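Local coordinates for DNA-binding protein HU (Anabaena sp., PDB 1P71) that binds and bends DNA as a homodimer, wrapping it to protect it from denaturation under extreme conditions, and is essential for heterocyst differentiation, at residues F79-K83 / L84-K88. Sequence-based numbering, arbitrary orientation.
Sequences FSAGK and LFREK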
ATOM      1  N   PHE C  79       0.555  -1.673  -5.304  1.00 28.49           N
ATOM      2  CA  PHE C  79       0.296  -0.372  -4.689  1.00 28.21           C
ATOM      3  C   PHE C  79       0.955   0.736  -5.515  1.00 28.30           C
ATOM      4  O   PHE C  79       2.081   0.573  -5.958  1.00 28.72           O
ATOM      5  CB  PHE C  79       0.828  -0.355  -3.251  1.00 28.00           C
ATOM      6  CG  PHE C  79       0.669   0.981  -2.542  1.00 28.17           C
ATOM      7  CD1 PHE C  79      -0.579   1.422  -2.151  1.00 28.57           C
ATOM      8  CD2 PHE C  79       1.776   1.796  -2.297  1.00 27.37           C
ATOM      9  CE1 PHE C  79      -0.742   2.643  -1.491  1.00 29.56           C
ATOM     10  CE2 PHE C  79       1.624   3.019  -1.632  1.00 30.30           C
ATOM     11  CZ  PHE C  79       0.353   3.437  -1.239  1.00 29.55           C
ATOM     12  N   SER C  80       0.256   1.841  -5.745  1.00 27.75           N
ATOM     13  CA  SER C  80       0.881   3.012  -6.368  1.00 28.74           C
ATOM     14  C   SER C  80       0.637   4.199  -5.487  1.00 27.34           C
ATOM     15  O   SER C  80      -0.497   4.591  -5.287  1.00 27.91           O
ATOM     16  CB  SER C  80       0.308   3.290  -7.766  1.00 28.28           C
ATOM     17  OG  SER C  80       0.392   2.120  -8.557  1.00 34.55           O
ATOM     18  N   ALA C  81       1.710   4.742  -4.944  1.00 26.79           N
ATOM     19  CA  ALA C  81       1.646   5.803  -3.957  1.00 26.23           C
ATOM     20  C   ALA C  81       1.133   7.081  -4.593  1.00 25.79           C
ATOM     21  O   ALA C  81       1.470   7.386  -5.713  1.00 25.06           O
ATOM     22  CB  ALA C  81       3.012   6.024  -3.342  1.00 25.93           C
ATOM     23  N   GLY C  82       0.297   7.806  -3.859  1.00 26.30           N
ATOM     24  CA  GLY C  82      -0.266   9.051  -4.346  1.00 26.22           C
ATOM     25  C   GLY C  82       0.718  10.179  -4.154  1.00 25.81           C
ATOM     26  O   GLY C  82       1.739  10.002  -3.484  1.00 25.62           O
ATOM     27  N   LYS C  83       0.394  11.336  -4.730  1.00 25.81           N
ATOM     28  CA  LYS C  83       1.304  12.480  -4.799  1.00 25.95           C
ATOM     29  C   LYS C  83       1.740  13.014  -3.444  1.00 26.28           C
ATOM     30  O   LYS C  83       2.894  13.410  -3.286  1.00 25.39           O
ATOM     31  CB  LYS C  83       0.717  13.615  -5.643  1.00 26.25           C
ATOM     32  CG  LYS C  83       1.637  14.818  -5.798  1.00 26.40           C
ATOM     33  CD  LYS C  83       1.406  15.514  -7.130  1.00 28.36           C
ATOM     34  CE  LYS C  83       2.190  16.811  -7.224  1.00 29.75           C
ATOM     35  NZ  LYS C  83       2.169  17.366  -8.613  1.00 30.24           N
ATOM     36  N   LEU C  84       0.824  13.017  -2.478  1.00 26.35           N
ATOM     37  CA  LEU C  84       1.122  13.478  -1.118  1.00 26.83           C
ATOM     38  C   LEU C  84       2.073  12.522  -0.415  1.00 26.24           C
ATOM     39  O   LEU C  84       3.017  12.959   0.243  1.00 26.49           O
ATOM     40  CB  LEU C  84      -0.156  13.699  -0.274  1.00 27.11           C
ATOM     41  CG  LEU C  84       0.083  14.161   1.185  1.00 28.85           C
ATOM     42  CD1 LEU C  84       0.279  15.712   1.354  1.00 29.82           C
ATOM     43  CD2 LEU C  84      -0.963  13.639   2.186  1.00 31.21           C
ATOM     44  N   PHE C  85       1.832  11.224  -0.561  1.00 25.32           N
ATOM     45  CA  PHE C  85       2.723  10.212   0.005  1.00 24.95           C
ATOM     46  C   PHE C  85       4.151  10.349  -0.585  1.00 24.72           C
ATOM     47  O   PHE C  85       5.128  10.450   0.152  1.00 24.21           O
ATOM     48  CB  PHE C  85       2.127   8.824  -0.234  1.00 24.57           C
ATOM     49  CG  PHE C  85       2.653   7.754   0.682  1.00 26.06           C
ATOM     50  CD1 PHE C  85       3.795   7.970   1.484  1.00 27.19           C
ATOM     51  CD2 PHE C  85       2.019   6.526   0.746  1.00 27.04           C
ATOM     52  CE1 PHE C  85       4.265   6.973   2.321  1.00 27.48           C
ATOM     53  CE2 PHE C  85       2.490   5.518   1.595  1.00 28.30           C
ATOM     54  CZ  PHE C  85       3.619   5.743   2.378  1.00 25.96           C
ATOM     55  N   ARG C  86       4.264  10.380  -1.909  1.00 24.76           N
ATOM     56  CA  ARG C  86       5.567  10.591  -2.574  1.00 25.05           C
ATOM     57  C   ARG C  86       6.347  11.839  -2.149  1.00 25.07           C
ATOM     58  O   ARG C  86       7.573  11.801  -2.029  1.00 25.43           O
ATOM     59  CB  ARG C  86       5.415  10.567  -4.091  1.00 25.06           C
ATOM     60  CG  ARG C  86       5.002   9.181  -4.606  1.00 26.57           C
ATOM     61  CD  ARG C  86       4.742   9.084  -6.104  1.00 32.53           C
ATOM     62  NE  ARG C  86       4.304  10.350  -6.702  1.00 35.85           N
ATOM     63  CZ  ARG C  86       3.122  10.538  -7.293  1.00 34.91           C
ATOM     64  NH1 ARG C  86       2.247   9.544  -7.370  1.00 33.70           N
ATOM     65  NH2 ARG C  86       2.822  11.726  -7.814  1.00 34.86           N
ATOM     66  N   GLU C  87       5.634  12.939  -1.943  1.00 25.08           N
ATOM     67  CA  GLU C  87       6.237  14.225  -1.622  1.00 25.68           C
ATOM     68  C   GLU C  87       6.566  14.412  -0.138  1.00 25.85           C
ATOM     69  O   GLU C  87       7.440  15.201   0.210  1.00 25.88           O
ATOM     70  CB  GLU C  87       5.394  15.368  -2.187  1.00 25.32           C
ATOM     71  CG  GLU C  87       5.381  15.383  -3.723  1.00 26.90           C
ATOM     72  CD  GLU C  87       4.712  16.602  -4.339  1.00 28.32           C
ATOM     73  OE1 GLU C  87       4.968  16.885  -5.531  1.00 30.22           O
ATOM     74  OE2 GLU C  87       3.934  17.284  -3.645  1.00 30.11           O
ATOM     75  N   LYS C  88       5.900  13.672   0.735  1.00 26.19           N
ATOM     76  CA  LYS C  88       6.281  13.671   2.142  1.00 26.86           C
ATOM     77  C   LYS C  88       7.553  12.831   2.308  1.00 26.64           C
ATOM     78  O   LYS C  88       8.442  13.176   3.085  1.00 25.41           O
ATOM     79  CB  LYS C  88       5.149  13.144   3.031  1.00 27.27           C
ATOM     80  CG  LYS C  88       3.902  14.038   3.142  1.00 29.36           C
ATOM     81  CD  LYS C  88       4.194  15.539   3.343  1.00 36.73           C
ATOM     82  CE  LYS C  88       4.333  15.921   4.817  1.00 40.20           C
ATOM     83  NZ  LYS C  88       3.302  16.947   5.276  1.00 42.15           N
TER
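At the junction where strand 68-81 of the HU fold gives way to the short C-terminal helix 83-89, Arg86 reaches back over the start of its own helix to the last residue of the strand. Its NH1 donates to Ala81 O at 2.8 Å, a bent bond (133° at the hydrogen) with the oxygen 24° out of the guanidinium plane. A bend at chi3 (-27°) folds the chain back, so that one guanidinium face lies over Gly82 C and Lys83 CA, while Arg86 CG packs 3.9 Å from Ala81 CB. Gly82 is the N-cap: its O accepts the nearly straight bond from Arg86 N (3.0 Å), and Lys83 O accepts the following i to i+4 bond, from Glu87 N. Across that turn Glu87 OE1 lies 3.3 Å from Lys83 CE and 4.2 Å from Lys83 NZ, too far for a salt bridge. On another side of the corner, the Phe79 and Phe85 side chains cross at about a right angle, the edge of the Phe79 ring at CZ 4.0 Å from CD2 of the buried Phe85. Both rings also meet Phe47, and Phe50 of the second subunit joins this aromatic cluster at the dimer interface, edge-to-face with Phe79. Ser80, between the packed residues, lies against a DNA phosphate.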